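Local coordinates for protein SmhB (Serratia marcescens, PDB 6ZZ5) that is the B component of a tripartite alpha-pore-forming toxin, caught in its soluble form, and probably acts with its partner proteins to form pores in target membranes, at residues R30-V35 / T209-G214; N139-I144 / S258-G263; V193-A198 / R341-N346. All coordinates share one frame; numbering follows the deposited sequence.

Interaction 1: residues R30-V35 / T209-G214; sequences RQQIPV and TPVVMG
Gln32 reaches across to the backbone of Pro210, Val212 and Met213 and carries most of this contact between two loops. Its CG lies anti to the backbone N (chi1 176°), and the chain then bends at chi2 (60°), which sets CD; the amide beyond it meets the backbone of 209-214. OE1 takes two backbone N-H groups, that of Val212 at 2.8 Å and a longer one from Met213 N at 3.3 Å; both donors lie in the carbonyl plane. NE2 gives a nearly straight bond to Pro210 O, 3.1 Å away, and another to Ile33 O at 2.7 Å, with both acceptors close to the amide plane. Four bonds thus grip the buried amide and fix which end is oxygen and which nitrogen. Glutamine suits the place because one flat group both accepts from and donates to the backbone of the facing loop.

In the soluble fold of this HBL-family toxin, 30-35 lies where helix 4-30 gives way to the loop leading to helix 44-92, while 209-214 runs toward strand 216-221. The Gln32 amide therefore ties a turn of the helical bundle to the connection between two strands of the small sheet. The methyl CE of Met213 lies against the aliphatic part of Gln32, 3.3 Å from CG, the two side chains crossing at about a right angle.

Further along, the methyl CG2 of Thr209 meets CG2 of Ile33 in a tight contact of 3.3 Å. With Thr209 CG2 anti to its backbone N, OG1 falls beside that N and reaches a water that donates to Pro34 O. A second water accepts from Ile33 N and donates to Pro210 O, and Val212 CG2 rests 3.7 Å from Gln31 O.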
ATOM      1  N   ARG A  30       7.640   4.440 -11.520  1.00 15.69           N
ATOM      2  CA  ARG A  30       8.946   4.082 -12.096  1.00 16.39           C
ATOM      3  C   ARG A  30       8.828   3.665 -13.543  1.00 17.61           C
ATOM      4  O   ARG A  30       9.901   3.567 -14.195  1.00 17.54           O
ATOM      5  CB  ARG A  30       9.646   3.019 -11.261  1.00 20.71           C
ATOM      6  CG  ARG A  30      10.013   3.645  -9.915  1.00 24.21           C
ATOM      7  CD  ARG A  30      10.869   2.828  -9.036  1.00 25.71           C
ATOM      8  NE  ARG A  30      12.052   2.238  -9.626  1.00 26.11           N
ATOM      9  CZ  ARG A  30      13.233   2.835  -9.716  1.00 35.87           C
ATOM     10  NH1 ARG A  30      13.396   4.107  -9.381  1.00 48.68           N
ATOM     11  NH2 ARG A  30      14.255   2.143 -10.148  1.00 35.43           N
ATOM     12  N   GLN A  31       7.630   3.470 -14.063  1.00 17.50           N
ATOM     13  CA  GLN A  31       7.522   3.103 -15.518  1.00 19.99           C
ATOM     14  C   GLN A  31       7.152   4.307 -16.359  1.00 22.41           C
ATOM     15  O   GLN A  31       7.041   4.135 -17.541  1.00 19.06           O
ATOM     16  CB  GLN A  31       6.589   1.919 -15.700  1.00 20.57           C
ATOM     17  CG  GLN A  31       7.176   0.668 -15.072  1.00 22.62           C
ATOM     18  CD  GLN A  31       6.293  -0.549 -15.254  1.00 24.55           C
ATOM     19  OE1 GLN A  31       5.444  -0.596 -16.148  1.00 27.15           O
ATOM     20  NE2 GLN A  31       6.436  -1.482 -14.351  1.00 26.62           N
ATOM     21  N   GLN A  32       6.973   5.488 -15.746  1.00 20.71           N
ATOM     22  CA  GLN A  32       6.582   6.725 -16.465  1.00 18.60           C
ATOM     23  C   GLN A  32       7.767   7.215 -17.287  1.00 18.59           C
ATOM     24  O   GLN A  32       8.869   7.422 -16.736  1.00 17.38           O
ATOM     25  CB  GLN A  32       6.121   7.824 -15.500  1.00 18.22           C
ATOM     26  CG  GLN A  32       5.799   9.137 -16.200  1.00 21.16           C
ATOM     27  CD  GLN A  32       4.706   8.985 -17.221  1.00 23.96           C
ATOM     28  OE1 GLN A  32       3.671   8.396 -16.914  1.00 22.62           O
ATOM     29  NE2 GLN A  32       4.972   9.463 -18.439  1.00 17.70           N
ATOM     30  N   ILE A  33       7.562   7.340 -18.586  1.00 20.76           N
ATOM     31  CA  ILE A  33       8.580   7.911 -19.496  1.00 23.57           C
ATOM     32  C   ILE A  33       8.621   9.415 -19.290  1.00 21.12           C
ATOM     33  O   ILE A  33       7.576  10.062 -19.085  1.00 22.77           O
ATOM     34  CB  ILE A  33       8.310   7.537 -20.971  1.00 28.23           C
ATOM     35  CG1 ILE A  33       9.486   7.916 -21.866  1.00 34.46           C
ATOM     36  CG2 ILE A  33       7.062   8.182 -21.476  1.00 34.82           C
ATOM     37  CD1 ILE A  33       9.456   7.267 -23.250  1.00 50.92           C
ATOM     38  N   PRO A  34       9.838  10.006 -19.301  1.00 22.00           N
ATOM     39  CA  PRO A  34       9.989  11.454 -19.231  1.00 19.46           C
ATOM     40  C   PRO A  34       9.271  12.086 -20.422  1.00 20.71           C
ATOM     41  O   PRO A  34       9.153  11.472 -21.494  1.00 19.88           O
ATOM     42  CB  PRO A  34      11.504  11.712 -19.283  1.00 22.48           C
ATOM     43  CG  PRO A  34      12.086  10.413 -18.823  1.00 23.65           C
ATOM     44  CD  PRO A  34      11.133   9.327 -19.277  1.00 25.95           C
ATOM     45  N   VAL A  35       8.738  13.274 -20.163  1.00 20.91           N
ATOM     46  CA  VAL A  35       7.945  14.045 -21.127  1.00 22.59           C
ATOM     47  C   VAL A  35       8.928  14.639 -22.150  1.00 25.56           C
ATOM     48  O   VAL A  35      10.120  14.957 -21.859  1.00 25.51           O
ATOM     49  CB  VAL A  35       7.053  15.107 -20.441  1.00 20.62           C
ATOM     50  CG1 VAL A  35       6.205  14.524 -19.348  1.00 21.48           C
ATOM     51  CG2 VAL A  35       7.831  16.308 -19.931  1.00 26.52           C
ATOM     52  N   THR A 209       2.948  12.618 -24.602  1.00 39.15           N
ATOM     53  CA  THR A 209       3.543  11.444 -23.892  1.00 32.54           C
ATOM     54  C   THR A 209       2.457  10.680 -23.135  1.00 23.01           C
ATOM     55  O   THR A 209       1.684  11.308 -22.419  1.00 27.61           O
ATOM     56  CB  THR A 209       4.617  11.941 -22.918  1.00 30.61           C
ATOM     57  OG1 THR A 209       5.619  12.566 -23.719  1.00 28.88           O
ATOM     58  CG2 THR A 209       5.240  10.850 -22.069  1.00 30.16           C
ATOM     59  N   PRO A 210       2.393   9.340 -23.191  1.00 23.81           N
ATOM     60  CA  PRO A 210       1.394   8.600 -22.428  1.00 24.56           C
ATOM     61  C   PRO A 210       1.808   8.663 -20.955  1.00 22.80           C
ATOM     62  O   PRO A 210       3.006   8.582 -20.701  1.00 21.81           O
ATOM     63  CB  PRO A 210       1.530   7.143 -22.871  1.00 26.51           C
ATOM     64  CG  PRO A 210       2.963   7.045 -23.416  1.00 32.36           C
ATOM     65  CD  PRO A 210       3.268   8.428 -23.960  1.00 24.51           C
ATOM     66  N   VAL A 211       0.832   8.766 -20.069  1.00 20.13           N
ATOM     67  CA  VAL A 211       1.101   8.843 -18.614  1.00 20.03           C
ATOM     68  C   VAL A 211       0.547   7.587 -17.962  1.00 22.41           C
ATOM     69  O   VAL A 211      -0.671   7.399 -17.942  1.00 21.72           O
ATOM     70  CB  VAL A 211       0.570  10.155 -18.010  1.00 19.89           C
ATOM     71  CG1 VAL A 211       0.763  10.220 -16.516  1.00 18.44           C
ATOM     72  CG2 VAL A 211       1.250  11.341 -18.676  1.00 20.62           C
ATOM     73  N   VAL A 212       1.452   6.766 -17.449  1.00 18.38           N
ATOM     74  CA  VAL A 212       1.103   5.507 -16.749  1.00 18.84           C
ATOM     75  C   VAL A 212       1.188   5.747 -15.238  1.00 17.50           C
ATOM     76  O   VAL A 212       0.902   4.866 -14.493  1.00 19.24           O
ATOM     77  CB  VAL A 212       2.005   4.343 -17.208  1.00 18.51           C
ATOM     78  CG1 VAL A 212       1.944   4.128 -18.703  1.00 22.50           C
ATOM     79  CG2 VAL A 212       3.459   4.546 -16.833  1.00 20.03           C
ATOM     80  N   MET A 213       1.648   6.894 -14.796  1.00 18.01           N
ATOM     81  CA  MET A 213       1.784   7.228 -13.370  1.00 21.79           C
ATOM     82  C   MET A 213       0.394   7.230 -12.720  1.00 17.75           C
ATOM     83  O   MET A 213      -0.471   7.970 -13.175  1.00 20.82           O
ATOM     84  CB  MET A 213       2.395   8.610 -13.211  1.00 28.68           C
ATOM     85  CG  MET A 213       3.041   8.794 -11.889  1.00 39.84           C
ATOM     86  SD  MET A 213       3.925  10.395 -11.772  1.00 42.76           S
ATOM     87  CE  MET A 213       4.568  10.422 -13.410  1.00 34.87           C
ATOM     88  N   GLY A 214       0.187   6.323 -11.802  1.00 15.24           N
ATOM     89  CA  GLY A 214      -1.101   5.984 -11.165  1.00 17.13           C
ATOM     90  C   GLY A 214      -2.037   5.232 -12.099  1.00 16.26           C
ATOM     91  O   GLY A 214      -3.190   5.026 -11.729  1.00 18.82           O
TER
HETATM   92  O   HOH W   1       4.844   6.621 -19.721  1.00 22.63           O
HETATM   93  O   HOH W   2       7.832  11.235 -24.082  1.00 30.32           O

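Interaction 2: residues N139-I144 / S258-G263; sequences NNYQLI and SQIGSG
The ring of Tyr141 crosses the side chain of Ile260 at about a right angle and passes close to the backbone of Gly261. CB points toward the opposite helix, and CG lies anti to the backbone N (chi1 176°). CE2 comes within 3.3 Å of Gly261 CA, while the far end of the ring meets the branch methyl of Ile260, with CZ 3.6 Å from CG2; both approach the ring obliquely. Tyrosine combines this apolar surface with a hydroxyl that is hydrogen-bonded to Ala257 O, one turn earlier on the helix of Ile260.

Gln142 comes in beside it. Its chain bends at chi2 (-53°), which sets CD; OE1 lies at the edge of the Tyr141 ring, in its plane, and 3.2 Å from Gly261 CA. A side chain on Gly261 would collide with this oxygen and press on the ring, which makes glycine fitting here. Gln142 NE2 donates to a water, which in turn donates to Ser258 O, and OE1 has a weak hydrogen bond from Arg265.

The helix segments run antiparallel, 175° apart, with axes 9.5 Å from each other. They belong to helices 99-151 and 252-300 of the long bundle; helix 44-92 packs on Tyr141 and Ile260 through Ile50, and helix 156-184 touches Gln142 and Ser258.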
ATOM      1  N   ASN A 139       2.950  19.028  -3.959  1.00 19.67           N
ATOM      2  CA  ASN A 139       2.311  20.368  -3.959  1.00 19.95           C
ATOM      3  C   ASN A 139       3.156  21.333  -4.804  1.00 23.29           C
ATOM      4  O   ASN A 139       2.564  22.087  -5.595  1.00 21.89           O
ATOM      5  CB  ASN A 139       1.990  20.903  -2.569  1.00 21.84           C
ATOM      6  CG  ASN A 139       0.707  20.261  -2.055  1.00 33.96           C
ATOM      7  OD1 ASN A 139      -0.371  20.786  -2.349  1.00 28.07           O
ATOM      8  ND2 ASN A 139       0.809  19.174  -1.268  1.00 17.78           N
ATOM      9  N   ASN A 140       4.474  21.346  -4.625  1.00 19.94           N
ATOM     10  CA  ASN A 140       5.354  22.236  -5.439  1.00 22.00           C
ATOM     11  C   ASN A 140       5.219  21.896  -6.936  1.00 21.04           C
ATOM     12  O   ASN A 140       5.203  22.828  -7.713  1.00 19.90           O
ATOM     13  CB  ASN A 140       6.798  22.241  -4.931  1.00 20.22           C
ATOM     14  CG  ASN A 140       6.911  23.160  -3.738  1.00 23.43           C
ATOM     15  OD1 ASN A 140       6.587  24.346  -3.817  1.00 23.62           O
ATOM     16  ND2 ASN A 140       7.327  22.644  -2.610  1.00 24.74           N
ATOM     17  N   TYR A 141       5.081  20.617  -7.286  1.00 20.71           N
ATOM     18  CA  TYR A 141       4.927  20.141  -8.683  1.00 21.04           C
ATOM     19  C   TYR A 141       3.747  20.870  -9.330  1.00 24.46           C
ATOM     20  O   TYR A 141       3.863  21.262 -10.501  1.00 22.37           O
ATOM     21  CB  TYR A 141       4.793  18.622  -8.811  1.00 20.70           C
ATOM     22  CG  TYR A 141       4.534  18.192 -10.241  1.00 18.05           C
ATOM     23  CD1 TYR A 141       5.570  17.929 -11.104  1.00 18.96           C
ATOM     24  CD2 TYR A 141       3.250  18.237 -10.761  1.00 18.94           C
ATOM     25  CE1 TYR A 141       5.333  17.664 -12.443  1.00 19.70           C
ATOM     26  CE2 TYR A 141       2.985  17.985 -12.102  1.00 20.32           C
ATOM     27  CZ  TYR A 141       4.044  17.701 -12.951  1.00 21.80           C
ATOM     28  OH  TYR A 141       3.812  17.400 -14.266  1.00 21.88           O
ATOM     29  N   GLN A 142       2.618  21.026  -8.639  1.00 24.83           N
ATOM     30  CA  GLN A 142       1.409  21.654  -9.254  1.00 26.54           C
ATOM     31  C   GLN A 142       1.719  23.068  -9.745  1.00 21.05           C
ATOM     32  O   GLN A 142       1.112  23.473 -10.714  1.00 24.38           O
ATOM     33  CB  GLN A 142       0.239  21.700  -8.260  1.00 31.18           C
ATOM     34  CG  GLN A 142      -0.390  20.338  -8.011  1.00 30.86           C
ATOM     35  CD  GLN A 142      -0.801  19.637  -9.293  1.00 28.84           C
ATOM     36  OE1 GLN A 142      -0.343  18.556  -9.596  1.00 38.34           O
ATOM     37  NE2 GLN A 142      -1.670  20.257 -10.054  1.00 29.63           N
ATOM     38  N   LEU A 143       2.676  23.779  -9.171  1.00 22.01           N
ATOM     39  CA  LEU A 143       3.034  25.146  -9.646  1.00 25.32           C
ATOM     40  C   LEU A 143       3.490  25.075 -11.112  1.00 27.93           C
ATOM     41  O   LEU A 143       3.133  25.959 -11.892  1.00 24.02           O
ATOM     42  CB  LEU A 143       4.121  25.773  -8.782  1.00 28.46           C
ATOM     43  CG  LEU A 143       3.839  25.863  -7.279  1.00 34.39           C
ATOM     44  CD1 LEU A 143       4.981  26.583  -6.594  1.00 36.39           C
ATOM     45  CD2 LEU A 143       2.519  26.558  -6.995  1.00 37.99           C
ATOM     46  N   ILE A 144       4.214  24.008 -11.472  1.00 24.10           N
ATOM     47  CA  ILE A 144       4.768  23.789 -12.833  1.00 23.30           C
ATOM     48  C   ILE A 144       3.612  23.742 -13.852  1.00 24.34           C
ATOM     49  O   ILE A 144       3.715  24.319 -14.920  1.00 27.07           O
ATOM     50  CB  ILE A 144       5.624  22.509 -12.854  1.00 24.09           C
ATOM     51  CG1 ILE A 144       6.812  22.623 -11.884  1.00 26.30           C
ATOM     52  CG2 ILE A 144       6.077  22.199 -14.283  1.00 26.70           C
ATOM     53  CD1 ILE A 144       7.514  21.342 -11.584  1.00 25.65           C
ATOM     54  N   SER A 258      -0.594  17.712 -16.234  1.00 20.07           N
ATOM     55  CA  SER A 258      -1.704  17.575 -15.251  1.00 21.90           C
ATOM     56  C   SER A 258      -1.762  16.105 -14.803  1.00 20.47           C
ATOM     57  O   SER A 258      -1.958  15.842 -13.599  1.00 20.95           O
ATOM     58  CB  SER A 258      -3.032  17.956 -15.864  1.00 21.40           C
ATOM     59  OG  SER A 258      -4.103  17.738 -14.948  1.00 30.11           O
ATOM     60  N   GLN A 259      -1.648  15.197 -15.767  1.00 18.61           N
ATOM     61  CA  GLN A 259      -1.727  13.745 -15.498  1.00 20.78           C
ATOM     62  C   GLN A 259      -0.537  13.342 -14.610  1.00 18.43           C
ATOM     63  O   GLN A 259      -0.736  12.611 -13.639  1.00 18.05           O
ATOM     64  CB  GLN A 259      -1.783  12.956 -16.798  1.00 19.26           C
ATOM     65  CG  GLN A 259      -3.119  13.070 -17.503  1.00 21.82           C
ATOM     66  CD  GLN A 259      -3.112  12.545 -18.916  1.00 22.84           C
ATOM     67  OE1 GLN A 259      -2.067  12.141 -19.417  1.00 22.16           O
ATOM     68  NE2 GLN A 259      -4.255  12.561 -19.578  1.00 22.82           N
ATOM     69  N   ILE A 260       0.648  13.862 -14.861  1.00 19.54           N
ATOM     70  CA  ILE A 260       1.801  13.568 -13.990  1.00 19.52           C
ATOM     71  C   ILE A 260       1.523  14.125 -12.601  1.00 20.21           C
ATOM     72  O   ILE A 260       1.844  13.417 -11.644  1.00 17.60           O
ATOM     73  CB  ILE A 260       3.103  14.072 -14.627  1.00 24.18           C
ATOM     74  CG1 ILE A 260       3.466  13.141 -15.790  1.00 28.56           C
ATOM     75  CG2 ILE A 260       4.218  14.122 -13.619  1.00 21.11           C
ATOM     76  CD1 ILE A 260       4.383  13.752 -16.752  1.00 24.24           C
ATOM     77  N   GLY A 261       0.962  15.340 -12.509  1.00 21.14           N
ATOM     78  CA  GLY A 261       0.595  15.961 -11.228  1.00 21.46           C
ATOM     79  C   GLY A 261      -0.385  15.090 -10.436  1.00 19.85           C
ATOM     80  O   GLY A 261      -0.185  14.909  -9.222  1.00 18.25           O
ATOM     81  N   SER A 262      -1.401  14.551 -11.080  1.00 18.07           N
ATOM     82  CA  SER A 262      -2.404  13.670 -10.429  1.00 19.62           C
ATOM     83  C   SER A 262      -1.675  12.411  -9.970  1.00 18.79           C
ATOM     84  O   SER A 262      -1.980  11.984  -8.890  1.00 20.95           O
ATOM     85  CB  SER A 262      -3.558  13.316 -11.323  1.00 18.72           C
ATOM     86  OG  SER A 262      -4.239  14.486 -11.732  1.00 27.41           O
ATOM     87  N   GLY A 263      -0.701  11.926 -10.758  1.00 22.37           N
ATOM     88  CA  GLY A 263       0.097  10.746 -10.391  1.00 19.46           C
ATOM     89  C   GLY A 263       0.961  11.023  -9.171  1.00 19.53           C
ATOM     90  O   GLY A 263       1.117  10.131  -8.343  1.00 19.24           O
TER
HETATM   91  O   HOH W   3      -2.603  17.835 -11.978  1.00 29.03           O

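Interaction 3: residues V193-A198 / R341-N346; sequences VTAIGA and REVPAN
Arg341 N donates to Thr194 O in the one direct hydrogen bond between the two segments, 2.8 Å long and almost straight at 171°. The N-H points at the oxygen nearly along the C=O axis. Beyond this bond the two chains are linked through water. One water accepts from Ile196 N and donates to Arg341 O, 2.6 Å away. A second donates to Ile196 O and accepts from Val343 N, at 3.0 Å, so the spaced backbone groups remain paired although the chains no longer bond directly.

This is where the edge of a small mixed sheet frays. Strand 191-196 runs antiparallel to 216-221 on one side and parallel to the short strand 339-340 on the other; the chain from 341 on leads away toward helix 349-359. Thr194 OG1 bonds to Val339 O, adding a side-chain link to the backbone pairing of these two strands.

The van der Waals contacts lie along the same seam. Val343 CG2 packs on the methyl of Ala195 at 3.8 Å and lies 3.3 Å from Ile196 O; chi1 of 175° sets CG1 anti to the backbone N and leaves CG2 beside that N. The small methyl of Ala195 touches Ile349 and Phe352 of helix 349-359 as well as this valine, which also meets Phe352. At the other end, Val193 CG1 meets the aliphatic part of Arg341, 3.9 Å from CG, the two side chains crossing obliquely. Arginine offers a long apolar stem to valine here, with Leu356 of helix 349-359 also against the side chain.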
ATOM      1  N   VAL A 193      -2.817 -10.063  -9.153  1.00 17.66           N
ATOM      2  CA  VAL A 193      -2.345  -9.822 -10.543  1.00 22.59           C
ATOM      3  C   VAL A 193      -2.349  -8.311 -10.771  1.00 21.05           C
ATOM      4  O   VAL A 193      -3.420  -7.669 -10.439  1.00 20.03           O
ATOM      5  CB  VAL A 193      -3.281 -10.494 -11.556  1.00 25.52           C
ATOM      6  CG1 VAL A 193      -2.794 -10.232 -12.971  1.00 26.27           C
ATOM      7  CG2 VAL A 193      -3.387 -11.987 -11.291  1.00 30.96           C
ATOM      8  N   THR A 194      -1.311  -7.785 -11.406  1.00 18.96           N
ATOM      9  CA  THR A 194      -1.129  -6.320 -11.547  1.00 19.19           C
ATOM     10  C   THR A 194      -0.759  -6.008 -12.982  1.00 18.37           C
ATOM     11  O   THR A 194      -0.239  -6.879 -13.725  1.00 22.07           O
ATOM     12  CB  THR A 194      -0.103  -5.727 -10.558  1.00 18.29           C
ATOM     13  OG1 THR A 194       1.213  -6.192 -10.851  1.00 20.64           O
ATOM     14  CG2 THR A 194      -0.403  -6.106  -9.140  1.00 20.88           C
ATOM     15  N   ALA A 195      -1.112  -4.783 -13.367  1.00 16.05           N
ATOM     16  CA  ALA A 195      -0.839  -4.256 -14.693  1.00 16.20           C
ATOM     17  C   ALA A 195      -0.766  -2.751 -14.592  1.00 15.65           C
ATOM     18  O   ALA A 195      -1.432  -2.161 -13.693  1.00 19.07           O
ATOM     19  CB  ALA A 195      -1.898  -4.705 -15.661  1.00 16.95           C
ATOM     20  N   ILE A 196       0.148  -2.204 -15.368  1.00 17.52           N
ATOM     21  CA  ILE A 196       0.376  -0.737 -15.438  1.00 17.21           C
ATOM     22  C   ILE A 196       0.100  -0.253 -16.852  1.00 18.98           C
ATOM     23  O   ILE A 196       0.563  -0.883 -17.802  1.00 20.70           O
ATOM     24  CB  ILE A 196       1.821  -0.482 -14.970  1.00 19.72           C
ATOM     25  CG1 ILE A 196       1.916  -0.734 -13.458  1.00 19.28           C
ATOM     26  CG2 ILE A 196       2.249   0.938 -15.332  1.00 19.03           C
ATOM     27  CD1 ILE A 196       3.311  -1.045 -12.981  1.00 23.84           C
ATOM     28  N   GLY A 197      -0.624   0.855 -17.011  1.00 19.22           N
ATOM     29  CA  GLY A 197      -0.888   1.377 -18.355  1.00 19.38           C
ATOM     30  C   GLY A 197      -1.354   2.822 -18.297  1.00 16.39           C
ATOM     31  O   GLY A 197      -1.560   3.352 -17.206  1.00 16.53           O
ATOM     32  N   ALA A 198      -1.615   3.405 -19.453  1.00 16.85           N
ATOM     33  CA  ALA A 198      -1.996   4.833 -19.553  1.00 17.70           C
ATOM     34  C   ALA A 198      -3.316   5.110 -18.831  1.00 17.95           C
ATOM     35  O   ALA A 198      -4.248   4.307 -18.897  1.00 20.49           O
ATOM     36  CB  ALA A 198      -2.024   5.264 -20.992  1.00 21.81           C
ATOM     37  N   ARG A 341       1.306  -8.589 -15.353  1.00 20.60           N
ATOM     38  CA  ARG A 341       1.026  -8.659 -16.805  1.00 21.58           C
ATOM     39  C   ARG A 341       1.524  -7.387 -17.515  1.00 20.48           C
ATOM     40  O   ARG A 341       1.260  -6.305 -17.060  1.00 20.17           O
ATOM     41  CB  ARG A 341      -0.454  -8.908 -17.063  1.00 27.01           C
ATOM     42  CG  ARG A 341      -0.944 -10.171 -16.382  1.00 28.14           C
ATOM     43  CD  ARG A 341      -1.923 -10.847 -17.253  1.00 38.48           C
ATOM     44  NE  ARG A 341      -2.361 -12.086 -16.663  1.00 40.74           N
ATOM     45  CZ  ARG A 341      -3.479 -12.690 -17.022  1.00 40.14           C
ATOM     46  NH1 ARG A 341      -4.301 -12.129 -17.899  1.00 37.66           N
ATOM     47  NH2 ARG A 341      -3.796 -13.839 -16.466  1.00 33.74           N
ATOM     48  N   GLU A 342       2.160  -7.561 -18.650  1.00 22.27           N
ATOM     49  CA  GLU A 342       2.603  -6.484 -19.573  1.00 24.14           C
ATOM     50  C   GLU A 342       1.392  -6.026 -20.398  1.00 26.51           C
ATOM     51  O   GLU A 342       0.607  -6.855 -20.922  1.00 24.09           O
ATOM     52  CB  GLU A 342       3.727  -6.980 -20.506  1.00 27.95           C
ATOM     53  CG  GLU A 342       4.985  -7.422 -19.723  1.00 34.97           C
ATOM     54  CD  GLU A 342       5.488  -6.413 -18.680  1.00 32.88           C
ATOM     55  OE1 GLU A 342       5.444  -5.200 -18.945  1.00 28.08           O
ATOM     56  OE2 GLU A 342       5.894  -6.811 -17.568  1.00 27.38           O
ATOM     57  N   VAL A 343       1.191  -4.731 -20.437  1.00 24.45           N
ATOM     58  CA  VAL A 343       0.091  -4.134 -21.199  1.00 23.35           C
ATOM     59  C   VAL A 343       0.655  -3.747 -22.535  1.00 23.38           C
ATOM     60  O   VAL A 343       1.639  -3.030 -22.573  1.00 23.53           O
ATOM     61  CB  VAL A 343      -0.508  -2.948 -20.435  1.00 23.91           C
ATOM     62  CG1 VAL A 343      -1.535  -2.276 -21.278  1.00 23.60           C
ATOM     63  CG2 VAL A 343      -1.085  -3.404 -19.098  1.00 22.66           C
ATOM     64  N   PRO A 344       0.002  -4.157 -23.631  1.00 25.36           N
ATOM     65  CA  PRO A 344       0.399  -3.741 -24.972  1.00 28.14           C
ATOM     66  C   PRO A 344       0.425  -2.228 -25.129  1.00 30.01           C
ATOM     67  O   PRO A 344      -0.364  -1.540 -24.503  1.00 27.00           O
ATOM     68  CB  PRO A 344      -0.639  -4.378 -25.903  1.00 30.55           C
ATOM     69  CG  PRO A 344      -1.132  -5.578 -25.096  1.00 31.26           C
ATOM     70  CD  PRO A 344      -1.141  -5.075 -23.654  1.00 27.03           C
ATOM     71  N   ALA A 345       1.371  -1.763 -25.944  1.00 31.39           N
ATOM     72  CA  ALA A 345       1.741  -0.339 -26.111  1.00 30.57           C
ATOM     73  C   ALA A 345       0.503   0.450 -26.570  1.00 27.93           C
ATOM     74  O   ALA A 345       0.449   1.599 -26.269  1.00 30.14           O
ATOM     75  CB  ALA A 345       2.857  -0.239 -27.133  1.00 33.44           C
ATOM     76  N   ASN A 346      -0.417  -0.157 -27.324  1.00 27.14           N
ATOM     77  CA  ASN A 346      -1.614   0.561 -27.821  1.00 35.54           C
ATOM     78  C   ASN A 346      -2.846   0.335 -26.916  1.00 26.90           C
ATOM     79  O   ASN A 346      -3.955   0.590 -27.387  1.00 29.07           O
ATOM     80  CB  ASN A 346      -1.917   0.167 -29.257  1.00 27.76           C
ATOM     81  CG  ASN A 346      -2.283  -1.298 -29.374  1.00 38.46           C
ATOM     82  OD1 ASN A 346      -2.011  -2.104 -28.486  1.00 31.85           O
ATOM     83  ND2 ASN A 346      -2.920  -1.650 -30.464  1.00 42.66           N
TER
HETATM   84  O   HOH W   4       2.167  -4.037 -16.170  1.00 27.65           O
HETATM   85  O   HOH W   5       2.738  -2.825 -18.762  1.00 28.95           O

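How the interactions relate
Interaction 1 joins the other two, through both of its segments. The centre of interaction 1 is 13 Å from that of interaction 2, and Val35 CG1 packs on Ile260 CD1 at 3.3 Å, while Met213 CG lies 3.8 Å from Gly263 CA. Toward the sheet, 12 Å between the centres of interactions 1 and 3, Val212 CB meets Ile196 CG2 at 3.9 Å and Gln31 also packs on Ile196. Interactions 2 and 3 do not touch, with nearest atoms about 7 Å apart. In space the three lie one after another, from the helical bundle, through the loops, to the edge of the small sheet, and each pair interleaves along the chain.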